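Local structure of catalase (Bacillus pumilus, 4QOM) at residues H57-G62 and F95-H100; P105-D110 and F240-R245; P52-H57 and E310-A315. The protein catalyses the breakdown of hydrogen peroxide to water and oxygen, using a bound heme. All coordinates share one frame; numbering follows the deposited sequence.

Contact 1: residues H57-G62 and F95-H100; sequences HARGAG and FSTVIH. With HEM (protoporphyrin IX containing Fe), chain E; PYG (benzene-1,2,3-triol), chain H.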
loop_
_atom_site.group_PDB
_atom_site.type_symbol
_atom_site.label_atom_id
_atom_site.label_comp_id
_atom_site.label_asym_id
_atom_site.label_seq_id
_atom_site.Cartn_x
_atom_site.Cartn_y
_atom_site.Cartn_z
ATOM N N HIS A 57 2.413 10.957 -18.216
ATOM C CA HIS A 57 1.918 12.309 -17.909
ATOM C C HIS A 57 2.202 12.804 -16.461
ATOM O O HIS A 57 1.395 13.482 -15.824
ATOM C CB HIS A 57 0.445 12.469 -18.227
ATOM C CG HIS A 57 0.075 12.287 -19.699
ATOM N ND1 HIS A 57 -0.255 13.342 -20.507
ATOM C CD2 HIS A 57 -0.036 11.181 -20.480
ATOM C CE1 HIS A 57 -0.569 12.912 -21.720
ATOM N NE2 HIS A 57 -0.484 11.598 -21.736
ATOM N N ALA A 58 3.278 12.284 -15.955
ATOM C CA ALA A 58 3.706 12.563 -14.571
ATOM C C ALA A 58 3.917 14.067 -14.290
ATOM O O ALA A 58 3.567 14.543 -13.200
ATOM C CB ALA A 58 4.920 11.778 -14.228
ATOM N N ARG A 59 4.532 14.790 -15.215
ATOM C CA ARG A 59 4.729 16.215 -15.166
ATOM C C ARG A 59 3.498 16.962 -15.653
ATOM O O ARG A 59 3.110 16.798 -16.813
ATOM C CB ARG A 59 5.943 16.647 -15.994
ATOM C CG ARG A 59 6.045 18.172 -16.243
ATOM C CD ARG A 59 6.221 19.046 -15.038
ATOM N NE ARG A 59 7.615 19.321 -14.782
ATOM C CZ ARG A 59 8.059 20.066 -13.772
ATOM N NH1 ARG A 59 7.230 20.661 -12.914
ATOM N NH2 ARG A 59 9.354 20.288 -13.683
ATOM N N GLY A 60 2.937 17.826 -14.778
ATOM C CA GLY A 60 1.801 18.619 -15.197
ATOM C C GLY A 60 1.371 19.649 -14.233
ATOM O O GLY A 60 2.022 19.857 -13.172
ATOM N N ALA A 61 0.308 20.347 -14.618
ATOM C CA ALA A 61 -0.134 21.551 -13.911
ATOM C C ALA A 61 -1.625 21.642 -14.032
ATOM O O ALA A 61 -2.181 21.389 -15.117
ATOM C CB ALA A 61 0.533 22.807 -14.451
ATOM N N GLY A 62 -2.288 22.105 -12.988
ATOM C CA GLY A 62 -3.722 22.178 -12.939
ATOM C C GLY A 62 -4.358 23.542 -12.696
ATOM O O GLY A 62 -3.745 24.449 -12.140
ATOM N N PHE A 95 -2.996 19.935 -17.395
ATOM C CA PHE A 95 -2.136 19.856 -18.577
ATOM C C PHE A 95 -0.858 19.142 -18.214
ATOM O O PHE A 95 -0.447 19.137 -17.029
ATOM C CB PHE A 95 -1.795 21.260 -19.101
ATOM C CG PHE A 95 -2.984 22.102 -19.467
ATOM C CD1 PHE A 95 -3.716 21.861 -20.633
ATOM C CD2 PHE A 95 -3.337 23.179 -18.702
ATOM C CE1 PHE A 95 -4.784 22.668 -20.949
ATOM C CE2 PHE A 95 -4.382 23.991 -19.031
ATOM C CZ PHE A 95 -5.098 23.751 -20.165
ATOM N N SER A 96 -0.176 18.513 -19.197
ATOM C CA SER A 96 0.946 17.660 -18.862
ATOM C C SER A 96 1.870 17.420 -20.071
ATOM O O SER A 96 1.449 17.553 -21.236
ATOM C CB SER A 96 0.399 16.353 -18.261
ATOM O OG SER A 96 -0.477 15.720 -19.163
ATOM N N THR A 97 3.110 17.038 -19.811
ATOM C CA THR A 97 3.884 16.305 -20.790
ATOM C C THR A 97 3.523 14.809 -20.705
ATOM O O THR A 97 2.509 14.437 -20.064
ATOM C CB THR A 97 5.366 16.587 -20.640
ATOM O OG1 THR A 97 5.838 16.112 -19.384
ATOM C CG2 THR A 97 5.634 18.128 -20.777
ATOM N N VAL A 98 4.316 13.939 -21.314
ATOM C CA VAL A 98 3.984 12.511 -21.324
ATOM C C VAL A 98 5.014 11.607 -20.670
ATOM O O VAL A 98 4.673 10.833 -19.800
ATOM C CB VAL A 98 3.702 12.005 -22.739
ATOM C CG1 VAL A 98 3.392 10.514 -22.703
ATOM C CG2 VAL A 98 2.558 12.807 -23.325
ATOM N N ILE A 99 6.236 11.579 -21.240
ATOM C CA ILE A 99 7.150 10.479 -21.035
ATOM C C ILE A 99 7.975 10.603 -19.748
ATOM O O ILE A 99 8.130 9.638 -19.002
ATOM C CB ILE A 99 8.025 10.249 -22.226
ATOM C CG1 ILE A 99 7.123 9.659 -23.397
ATOM C CG2 ILE A 99 9.126 9.286 -21.914
ATOM C CD1 ILE A 99 6.497 8.264 -23.169
ATOM N N HIS A 100 8.567 11.752 -19.523
ATOM C CA HIS A 100 9.523 11.847 -18.405
ATOM C C HIS A 100 8.859 12.024 -17.077
ATOM O O HIS A 100 7.675 12.360 -16.993
ATOM C CB HIS A 100 10.625 12.887 -18.687
ATOM C CG HIS A 100 11.517 12.495 -19.800
ATOM N ND1 HIS A 100 12.691 11.774 -19.638
ATOM C CD2 HIS A 100 11.303 12.574 -21.125
ATOM C CE1 HIS A 100 13.221 11.537 -20.823
ATOM N NE2 HIS A 100 12.399 12.020 -21.744
HETATM C CHA HEM E . -2.568 9.570 -18.233
HETATM C CHB HEM E . -3.198 5.107 -19.912
HETATM C CHC HEM E . -3.733 6.903 -24.497
HETATM C CHD HEM E . -4.273 11.292 -22.484
HETATM C C1A HEM E . -2.646 8.208 -18.314
HETATM C C2A HEM E . -2.385 7.316 -17.234
HETATM C C3A HEM E . -2.597 6.066 -17.705
HETATM C C4A HEM E . -2.924 6.177 -19.069
HETATM C CMA HEM E . -2.491 4.777 -16.960
HETATM C CAA HEM E . -2.084 7.702 -15.823
HETATM C CBA HEM E . -3.424 8.041 -15.142
HETATM C CGA HEM E . -3.312 8.464 -13.689
HETATM O O1A HEM E . -4.289 9.099 -13.136
HETATM O O2A HEM E . -2.290 8.119 -13.037
HETATM C C1B HEM E . -3.363 5.255 -21.308
HETATM C C2B HEM E . -3.493 4.123 -22.174
HETATM C C3B HEM E . -3.589 4.615 -23.430
HETATM C C4B HEM E . -3.612 6.074 -23.348
HETATM C CMB HEM E . -3.446 2.679 -21.757
HETATM C CAB HEM E . -3.745 3.866 -24.679
HETATM C CBB HEM E . -3.831 2.567 -24.511
HETATM C C1C HEM E . -3.952 8.271 -24.341
HETATM C C2C HEM E . -4.663 9.064 -25.258
HETATM C C3C HEM E . -4.778 10.312 -24.708
HETATM C C4C HEM E . -4.261 10.279 -23.382
HETATM C CMC HEM E . -5.084 8.668 -26.638
HETATM C CAC HEM E . -5.496 11.417 -25.260
HETATM C CBC HEM E . -6.387 11.180 -26.224
HETATM C C1D HEM E . -3.802 11.124 -21.167
HETATM C C2D HEM E . -3.684 12.275 -20.279
HETATM C C3D HEM E . -3.195 11.815 -19.104
HETATM C C4D HEM E . -3.021 10.370 -19.291
HETATM C CMD HEM E . -4.067 13.686 -20.649
HETATM C CAD HEM E . -2.924 12.629 -17.866
HETATM C CBD HEM E . -4.233 12.927 -17.095
HETATM C CGD HEM E . -3.919 13.785 -15.893
HETATM O O1D HEM E . -3.771 15.009 -16.121
HETATM O O2D HEM E . -3.759 13.233 -14.753
HETATM N NA HEM E . -2.985 7.517 -19.432
HETATM N NB HEM E . -3.503 6.348 -22.047
HETATM N NC HEM E . -3.845 9.004 -23.177
HETATM N ND HEM E . -3.381 10.022 -20.542
HETATM FE FE HEM E . -3.448 8.270 -21.258
HETATM C C1 PYG H . 0.197 8.564 -23.454
HETATM C C2 PYG H . 0.092 9.703 -24.360
HETATM C C3 PYG H . 1.077 9.817 -25.438
HETATM C C4 PYG H . 2.100 8.876 -25.606
HETATM C C5 PYG H . 2.195 7.792 -24.725
HETATM C C6 PYG H . 1.271 7.671 -23.693
HETATM O O1 PYG H . -0.752 8.399 -22.453
HETATM O O2 PYG H . -0.876 10.584 -24.184
HETATM O O3 PYG H . 0.976 10.868 -26.219
HETATM O O HOH W 1 5.422 10.508 -17.234
HETATM O O HOH W 2 5.375 13.777 -17.881
#
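His57 carries CG anti to its own carbonyl carbon (chi1 -62°), and Ser96 tucks OG between its backbone N and carbonyl carbon. Together these turns bring imidazole edge and hydroxyl into line: His57 ND1 donates to Ser96 OG over 2.7 Å, the oxygen close to the ring plane. On the far edge, His57 NE2 is hydrogen-bonded to O2 of a bound benzene-1,2,3-triol, again 2.7 Å away. The faces are filled too. Heme C3D lies 3.3 Å from the His57 ring plane, over its centre, while Val98 CG2 presses on the opposite face in a CH-pi contact, 3.8 Å from the ring centroid. The other Val98 branch, CG1, packs on the triol at C4 (3.6 Å).

Backbone bonds join the same two segments. His57 N donates to Val98 O (2.8 Å), and Thr97 N to Arg59 O. Beyond them strands 60-69 and 88-96 pair antiparallel, with Ala61 and Phe95 hydrogen-bonded to each other and Gly60 facing Ser96 in a non-hydrogen-bonded pair; a CB on Gly60 would run into Phe95 O. A water bridges Arg59 N, Thr97 OG1 and His100 O.

With ND1 given to Ser96 and both faces covered, the ring is probably held against turning, and NE2 is the nitrogen presented to a ligand above the heme, consistent with the role of the distal histidine in heme catalases.

Contact 2: residues P105-D110 and F240-R245; sequences PETLRD and FQHATR. With PYG (benzene-1,2,3-triol), chain G.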
loop_
_atom_site.group_PDB
_atom_site.type_symbol
_atom_site.label_atom_id
_atom_site.label_comp_id
_atom_site.label_asym_id
_atom_site.label_seq_id
_atom_site.Cartn_x
_atom_site.Cartn_y
_atom_site.Cartn_z
ATOM N N PRO A 105 11.782 18.545 -17.520
ATOM C CA PRO A 105 11.522 19.879 -18.140
ATOM C C PRO A 105 10.272 19.868 -19.034
ATOM O O PRO A 105 9.918 18.879 -19.633
ATOM C CB PRO A 105 12.809 20.122 -18.974
ATOM C CG PRO A 105 13.845 19.240 -18.378
ATOM C CD PRO A 105 13.097 18.014 -17.928
ATOM N N GLU A 106 9.696 21.042 -19.173
ATOM C CA GLU A 106 8.557 21.232 -20.012
ATOM C C GLU A 106 8.902 21.737 -21.422
ATOM O O GLU A 106 7.975 22.120 -22.202
ATOM C CB GLU A 106 7.533 22.131 -19.299
ATOM C CG GLU A 106 6.850 21.434 -18.142
ATOM C CD GLU A 106 6.026 22.362 -17.290
ATOM O OE1 GLU A 106 6.419 23.534 -17.076
ATOM O OE2 GLU A 106 4.974 21.924 -16.753
ATOM N N THR A 107 10.177 21.658 -21.757
ATOM C CA THR A 107 10.749 22.051 -23.061
ATOM C C THR A 107 11.034 20.810 -23.910
ATOM O O THR A 107 11.595 20.947 -25.007
ATOM C CB THR A 107 12.067 22.806 -22.847
ATOM O OG1 THR A 107 12.781 22.183 -21.760
ATOM C CG2 THR A 107 11.813 24.241 -22.446
ATOM N N LEU A 108 10.677 19.607 -23.436
ATOM C CA LEU A 108 10.988 18.384 -24.204
ATOM C C LEU A 108 9.930 18.200 -25.313
ATOM O O LEU A 108 8.765 18.582 -25.148
ATOM C CB LEU A 108 10.994 17.172 -23.315
ATOM C CG LEU A 108 11.890 17.258 -22.075
ATOM C CD1 LEU A 108 11.856 15.933 -21.352
ATOM C CD2 LEU A 108 13.311 17.629 -22.492
ATOM N N ARG A 109 10.303 17.477 -26.352
ATOM C CA ARG A 109 9.331 17.013 -27.358
ATOM C C ARG A 109 8.390 15.927 -26.796
ATOM O O ARG A 109 8.829 15.001 -26.127
ATOM C CB ARG A 109 10.050 16.493 -28.623
ATOM C CG ARG A 109 9.099 16.088 -29.756
ATOM C CD ARG A 109 9.789 15.744 -31.070
ATOM N NE ARG A 109 10.748 16.794 -31.425
ATOM C CZ ARG A 109 10.450 17.973 -31.989
ATOM N NH1 ARG A 109 9.227 18.306 -32.378
ATOM N NH2 ARG A 109 11.420 18.863 -32.146
ATOM N N ASP A 110 7.107 16.066 -27.058
ATOM C CA ASP A 110 6.074 15.166 -26.457
ATOM C C ASP A 110 4.711 15.702 -26.905
ATOM O O ASP A 110 4.521 16.899 -27.002
ATOM C CB ASP A 110 6.154 15.196 -24.896
ATOM C CG ASP A 110 6.548 13.853 -24.257
ATOM O OD1 ASP A 110 6.674 12.785 -24.949
ATOM O OD2 ASP A 110 6.790 13.878 -22.995
ATOM N N PHE A 240 13.214 24.893 -16.134
ATOM C CA PHE A 240 12.700 23.526 -16.454
ATOM C C PHE A 240 11.199 23.360 -16.102
ATOM O O PHE A 240 10.701 22.274 -16.192
ATOM C CB PHE A 240 13.570 22.440 -15.797
ATOM C CG PHE A 240 13.617 22.493 -14.304
ATOM C CD1 PHE A 240 14.410 23.404 -13.610
ATOM C CD2 PHE A 240 12.840 21.598 -13.557
ATOM C CE1 PHE A 240 14.398 23.449 -12.224
ATOM C CE2 PHE A 240 12.842 21.646 -12.187
ATOM C CZ PHE A 240 13.641 22.579 -11.517
ATOM N N GLN A 241 10.513 24.408 -15.659
ATOM C CA GLN A 241 9.085 24.349 -15.398
ATOM C C GLN A 241 8.343 25.559 -15.989
ATOM O O GLN A 241 7.376 26.087 -15.408
ATOM C CB GLN A 241 8.775 24.168 -13.900
ATOM C CG GLN A 241 9.226 25.338 -13.033
ATOM C CD GLN A 241 10.428 25.061 -12.139
ATOM O OE1 GLN A 241 10.407 24.231 -11.230
ATOM N NE2 GLN A 241 11.516 25.762 -12.419
ATOM N N HIS A 242 8.748 25.967 -17.195
ATOM C CA HIS A 242 8.254 27.242 -17.729
ATOM C C HIS A 242 6.746 27.264 -18.024
ATOM O O HIS A 242 6.110 28.335 -17.958
ATOM C CB HIS A 242 9.043 27.653 -18.981
ATOM C CG HIS A 242 8.508 27.019 -20.230
ATOM N ND1 HIS A 242 8.784 25.722 -20.575
ATOM C CD2 HIS A 242 7.679 27.493 -21.188
ATOM C CE1 HIS A 242 8.182 25.428 -21.699
ATOM N NE2 HIS A 242 7.511 26.490 -22.105
ATOM N N ALA A 243 6.164 26.092 -18.372
ATOM C CA ALA A 243 4.766 26.012 -18.785
ATOM C C ALA A 243 3.915 26.039 -17.516
ATOM O O ALA A 243 2.896 26.686 -17.484
ATOM C CB ALA A 243 4.477 24.772 -19.628
ATOM N N THR A 244 4.372 25.356 -16.479
ATOM C CA THR A 244 3.664 25.382 -15.193
ATOM C C THR A 244 3.670 26.828 -14.677
ATOM O O THR A 244 2.654 27.339 -14.181
ATOM C CB THR A 244 4.381 24.408 -14.183
ATOM O OG1 THR A 244 4.035 23.059 -14.511
ATOM C CG2 THR A 244 3.980 24.657 -12.758
ATOM N N ARG A 245 4.821 27.485 -14.763
ATOM C CA ARG A 245 4.966 28.863 -14.323
ATOM C C ARG A 245 4.031 29.818 -15.062
ATOM O O ARG A 245 3.322 30.627 -14.465
ATOM C CB ARG A 245 6.414 29.315 -14.511
ATOM C CG ARG A 245 6.709 30.693 -13.956
ATOM C CD ARG A 245 8.090 31.155 -14.362
ATOM N NE ARG A 245 9.178 30.229 -13.958
ATOM C CZ ARG A 245 9.814 30.231 -12.798
ATOM N NH1 ARG A 245 9.467 31.039 -11.807
ATOM N NH2 ARG A 245 10.819 29.400 -12.610
HETATM C C1 PYG G . 7.689 11.273 -27.547
HETATM C C2 PYG G . 9.000 11.704 -27.046
HETATM C C3 PYG G . 10.118 11.839 -28.039
HETATM C C4 PYG G . 9.870 11.552 -29.374
HETATM C C5 PYG G . 8.625 11.130 -29.781
HETATM C C6 PYG G . 7.557 10.992 -28.895
HETATM O O1 PYG G . 6.585 11.089 -26.766
HETATM O O2 PYG G . 9.169 11.930 -25.714
HETATM O O3 PYG G . 11.410 12.255 -27.723
HETATM O O HOH W 3 10.415 24.252 -18.914
#
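The first turn of helix 242-252 receives a carboxylate from outside the helix: Glu106, in the loop that joins strands 88-96 and 113-120, reaches across to Ala243 and Thr244. Its CG stands anti to the carbonyl carbon (chi1 -71°) and the chain beyond is extended, which carries both oxygens to the helix start. Glu106 OE1 accepts from Thr244 N at 2.8 Å in a fairly straight bond, and takes a weak second one from Ala243 N at 2.9 Å. Glu106 OE2 accepts from Thr244 OG1 at 2.7 Å. Both Thr244 donors meet the syn sides and both sit out of the carboxylate plane, the amide by 26° and the hydroxyl by 19°. The two side chains cross at about a right angle, and Ala243 CB packs on the acid at 3.4 Å from Glu106 OE1.

Gln241 holds the N-cap position, and its carbonyl takes Arg245 N as the helix opens. The amides at such an end have no helical carbonyl ahead of them, so Glu106 accepts from two of them and a water takes the His242 amide; the partial positive charge there probably favours the ionised acid. Tyr191 gives OE2 a further bond. A leucine in place of Glu106 would probably leave the Thr244 amide and hydroxyl and the Tyr191 hydroxyl without their acceptor.

Beside the acid, His242 turns its ring edge to the loop, CE1 lying 3.4 Å from Glu106 O, while His242 NE2 bonds to Ala189 O. The same water also meets His242 ND1 and, weakly, Glu106 N. At the start of both segments, Pro105 CB meets Phe240 CB at 4.0 Å, and the Phe240 ring goes on to meet His100 of a second subunit edge-to-face.

Contact 3: residues P52-H57 and E310-A315; sequences PERVVH and ETEQAA. With HEM (protoporphyrin IX containing Fe), chain E; PYG (benzene-1,2,3-triol), chain H.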
loop_
_atom_site.group_PDB
_atom_site.type_symbol
_atom_site.label_atom_id
_atom_site.label_comp_id
_atom_site.label_asym_id
_atom_site.label_seq_id
_atom_site.Cartn_x
_atom_site.Cartn_y
_atom_site.Cartn_z
ATOM N N PRO A 52 3.102 7.259 -5.473
ATOM C CA PRO A 52 3.579 7.056 -6.879
ATOM C C PRO A 52 3.108 8.115 -7.869
ATOM O O PRO A 52 2.037 8.630 -7.737
ATOM C CB PRO A 52 2.957 5.699 -7.250
ATOM C CG PRO A 52 2.596 5.030 -5.987
ATOM C CD PRO A 52 2.203 6.180 -5.060
ATOM N N GLU A 53 3.984 8.492 -8.809
ATOM C CA GLU A 53 3.658 9.461 -9.811
ATOM C C GLU A 53 2.854 8.721 -10.844
ATOM O O GLU A 53 2.853 7.470 -10.936
ATOM C CB GLU A 53 4.856 10.168 -10.491
ATOM C CG GLU A 53 5.685 9.293 -11.359
ATOM C CD GLU A 53 6.902 10.008 -11.967
ATOM O OE1 GLU A 53 7.426 11.031 -11.382
ATOM O OE2 GLU A 53 7.387 9.482 -12.999
ATOM N N ARG A 54 2.203 9.495 -11.666
ATOM C CA ARG A 54 1.434 8.853 -12.762
ATOM C C ARG A 54 2.376 8.075 -13.680
ATOM O O ARG A 54 3.483 8.534 -13.976
ATOM C CB ARG A 54 0.703 9.912 -13.609
ATOM C CG ARG A 54 -0.426 10.668 -12.923
ATOM C CD ARG A 54 -0.727 11.964 -13.677
ATOM N NE ARG A 54 -1.860 12.681 -13.068
ATOM C CZ ARG A 54 -1.838 13.364 -11.944
ATOM N NH1 ARG A 54 -0.760 13.400 -11.193
ATOM N NH2 ARG A 54 -2.953 13.933 -11.489
ATOM N N VAL A 55 1.937 6.930 -14.164
ATOM C CA VAL A 55 2.817 6.105 -14.991
ATOM C C VAL A 55 3.214 6.799 -16.307
ATOM O O VAL A 55 4.312 6.546 -16.851
ATOM C CB VAL A 55 2.162 4.688 -15.253
ATOM C CG1 VAL A 55 0.901 4.748 -16.108
ATOM C CG2 VAL A 55 3.193 3.680 -15.771
ATOM N N VAL A 56 2.311 7.614 -16.876
ATOM C CA VAL A 56 2.660 8.573 -17.931
ATOM C C VAL A 56 2.003 9.878 -17.584
ATOM O O VAL A 56 1.086 9.916 -16.721
ATOM C CB VAL A 56 2.174 8.081 -19.342
ATOM C CG1 VAL A 56 3.049 6.962 -19.811
ATOM C CG2 VAL A 56 0.739 7.647 -19.299
ATOM N N HIS A 57 2.413 10.957 -18.216
ATOM C CA HIS A 57 1.918 12.309 -17.909
ATOM C C HIS A 57 2.202 12.804 -16.461
ATOM O O HIS A 57 1.395 13.482 -15.824
ATOM C CB HIS A 57 0.445 12.469 -18.227
ATOM C CG HIS A 57 0.075 12.287 -19.699
ATOM N ND1 HIS A 57 -0.255 13.342 -20.507
ATOM C CD2 HIS A 57 -0.036 11.181 -20.480
ATOM C CE1 HIS A 57 -0.569 12.912 -21.720
ATOM N NE2 HIS A 57 -0.484 11.598 -21.736
ATOM N N GLU A 310 -4.732 18.595 -4.915
ATOM C CA GLU A 310 -5.634 18.903 -6.018
ATOM C C GLU A 310 -5.053 18.485 -7.369
ATOM O O GLU A 310 -5.669 17.691 -8.070
ATOM C CB GLU A 310 -5.967 20.398 -5.998
ATOM C CG GLU A 310 -6.754 20.802 -4.764
ATOM C CD GLU A 310 -6.906 22.290 -4.599
ATOM O OE1 GLU A 310 -7.582 22.875 -5.472
ATOM O OE2 GLU A 310 -6.328 22.892 -3.676
ATOM N N THR A 311 -3.884 18.943 -7.743
ATOM C CA THR A 311 -3.304 18.578 -9.028
ATOM C C THR A 311 -2.643 17.221 -9.043
ATOM O O THR A 311 -2.973 16.366 -9.858
ATOM C CB THR A 311 -2.308 19.664 -9.501
ATOM O OG1 THR A 311 -3.041 20.901 -9.603
ATOM C CG2 THR A 311 -1.704 19.310 -10.873
ATOM N N GLU A 312 -1.831 16.919 -8.050
ATOM C CA GLU A 312 -1.205 15.609 -8.070
ATOM C C GLU A 312 -2.187 14.495 -7.870
ATOM O O GLU A 312 -2.036 13.436 -8.457
ATOM C CB GLU A 312 -0.066 15.531 -7.084
ATOM C CG GLU A 312 0.786 14.259 -7.116
ATOM C CD GLU A 312 1.635 14.105 -8.366
ATOM O OE1 GLU A 312 1.922 12.938 -8.706
ATOM O OE2 GLU A 312 1.937 15.113 -9.001
ATOM N N GLN A 313 -3.189 14.709 -7.007
ATOM C CA GLN A 313 -4.119 13.686 -6.707
ATOM C C GLN A 313 -5.323 13.594 -7.695
ATOM O O GLN A 313 -6.180 12.776 -7.514
ATOM C CB GLN A 313 -4.706 13.827 -5.286
ATOM C CG GLN A 313 -3.778 13.374 -4.196
ATOM C CD GLN A 313 -4.434 13.312 -2.827
ATOM O OE1 GLN A 313 -4.251 12.322 -2.074
ATOM N NE2 GLN A 313 -5.183 14.309 -2.489
ATOM N N ALA A 314 -5.391 14.495 -8.669
ATOM C CA ALA A 314 -6.482 14.473 -9.631
ATOM C C ALA A 314 -6.519 13.217 -10.404
ATOM O O ALA A 314 -5.473 12.704 -10.855
ATOM C CB ALA A 314 -6.348 15.675 -10.574
ATOM N N ALA A 315 -7.709 12.690 -10.585
ATOM C CA ALA A 315 -7.918 11.465 -11.341
ATOM C C ALA A 315 -8.897 11.729 -12.417
ATOM O O ALA A 315 -10.054 12.016 -12.130
ATOM C CB ALA A 315 -8.361 10.350 -10.400
HETATM C CHA HEM E . -2.568 9.570 -18.233
HETATM C CHB HEM E . -3.198 5.107 -19.912
HETATM C CHC HEM E . -3.733 6.903 -24.497
HETATM C CHD HEM E . -4.273 11.292 -22.484
HETATM C C1A HEM E . -2.646 8.208 -18.314
HETATM C C2A HEM E . -2.385 7.316 -17.234
HETATM C C3A HEM E . -2.597 6.066 -17.705
HETATM C C4A HEM E . -2.924 6.177 -19.069
HETATM C CMA HEM E . -2.491 4.777 -16.960
HETATM C CAA HEM E . -2.084 7.702 -15.823
HETATM C CBA HEM E . -3.424 8.041 -15.142
HETATM C CGA HEM E . -3.312 8.464 -13.689
HETATM O O1A HEM E . -4.289 9.099 -13.136
HETATM O O2A HEM E . -2.290 8.119 -13.037
HETATM C C1B HEM E . -3.363 5.255 -21.308
HETATM C C2B HEM E . -3.493 4.123 -22.174
HETATM C C3B HEM E . -3.589 4.615 -23.430
HETATM C C4B HEM E . -3.612 6.074 -23.348
HETATM C CMB HEM E . -3.446 2.679 -21.757
HETATM C CAB HEM E . -3.745 3.866 -24.679
HETATM C CBB HEM E . -3.831 2.567 -24.511
HETATM C C1C HEM E . -3.952 8.271 -24.341
HETATM C C2C HEM E . -4.663 9.064 -25.258
HETATM C C3C HEM E . -4.778 10.312 -24.708
HETATM C C4C HEM E . -4.261 10.279 -23.382
HETATM C CMC HEM E . -5.084 8.668 -26.638
HETATM C CAC HEM E . -5.496 11.417 -25.260
HETATM C CBC HEM E . -6.387 11.180 -26.224
HETATM C C1D HEM E . -3.802 11.124 -21.167
HETATM C C2D HEM E . -3.684 12.275 -20.279
HETATM C C3D HEM E . -3.195 11.815 -19.104
HETATM C C4D HEM E . -3.021 10.370 -19.291
HETATM C CMD HEM E . -4.067 13.686 -20.649
HETATM C CAD HEM E . -2.924 12.629 -17.866
HETATM C CBD HEM E . -4.233 12.927 -17.095
HETATM C CGD HEM E . -3.919 13.785 -15.893
HETATM O O1D HEM E . -3.771 15.009 -16.121
HETATM O O2D HEM E . -3.759 13.233 -14.753
HETATM N NA HEM E . -2.985 7.517 -19.432
HETATM N NB HEM E . -3.503 6.348 -22.047
HETATM N NC HEM E . -3.845 9.004 -23.177
HETATM N ND HEM E . -3.381 10.022 -20.542
HETATM FE FE HEM E . -3.448 8.270 -21.258
HETATM C C1 PYG H . 0.197 8.564 -23.454
HETATM C C2 PYG H . 0.092 9.703 -24.360
HETATM C C3 PYG H . 1.077 9.817 -25.438
HETATM C C4 PYG H . 2.100 8.876 -25.606
HETATM C C5 PYG H . 2.195 7.792 -24.725
HETATM C C6 PYG H . 1.271 7.671 -23.693
HETATM O O1 PYG H . -0.752 8.399 -22.453
HETATM O O2 PYG H . -0.876 10.584 -24.184
HETATM O O3 PYG H . 0.976 10.868 -26.219
HETATM O O HOH W 4 0.362 10.834 -8.082
HETATM O O HOH W 5 2.232 12.528 -11.428
#
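Arg54 and Glu312 run alongside one another with their heads pointing opposite ways, guanidinium and carboxylate planes turned 89° apart. This is no paired, in-plane salt bridge: Arg54 NH1 to Glu312 OE1 is a long 3.7 Å, and a water accepting from Arg54 N and NH1 and donating to Glu312 OE1 bridges the two. A second water ties that same oxygen to Pro52 O, while Glu312 OE2 has its own salt bridge to Lys102.

The terminal nitrogens NH1 and NH2 turn to backbone carbonyls instead. Extended from CG to NE, Arg54 carries its head to the end of helix 307-312, where NH2 donates to Thr311 O at 2.9 Å, almost in line with the carbonyl bond but 25° out of the guanidinium plane. Glu312 O is approached obliquely and takes weak bonds from Arg54 NH1 (3.0 Å) and NH2 (3.2 Å). Thr311 O also accepts from Ala314 N, and Arg347 donates to Glu312 O.

On the heme side, Arg54 NE donates to heme O2D at 2.6 Å, and Arg54 CG passes 3.2 Å from O2A of the other propionate. Next along the loop, Val55 and Val56 touch the porphyrin's A ring.

The arginine's charge is thus shared between a propionate and carbonyls at a helix C-terminus, where the helix dipole should favour a cation; it probably steadies the ionised propionate and ties the heme to this helix.

Along the chain, contact 1 closes before contact 2 opens, and both are nested within the loop closed by contact 3. Contacts 1 and 3 have centres 8 Å apart and share His57, the heme and one triol; Thr311 CG2 packs on Gly62 between them. Contacts 1 and 2, centres 9 Å apart, are joined through Asp110, whose OD2 probably accepts from Val98 N and Ile99 N. Contacts 2 and 3 do not touch, their centres about 17 Å apart. Helices 242-252 and 307-312 both touch the paired strands 60-69 and 88-96 of the antiparallel sheet, and the loops leading into and out of that pair, 52-59 and 97-100, carry the heme-side residues of contacts 1 and 3.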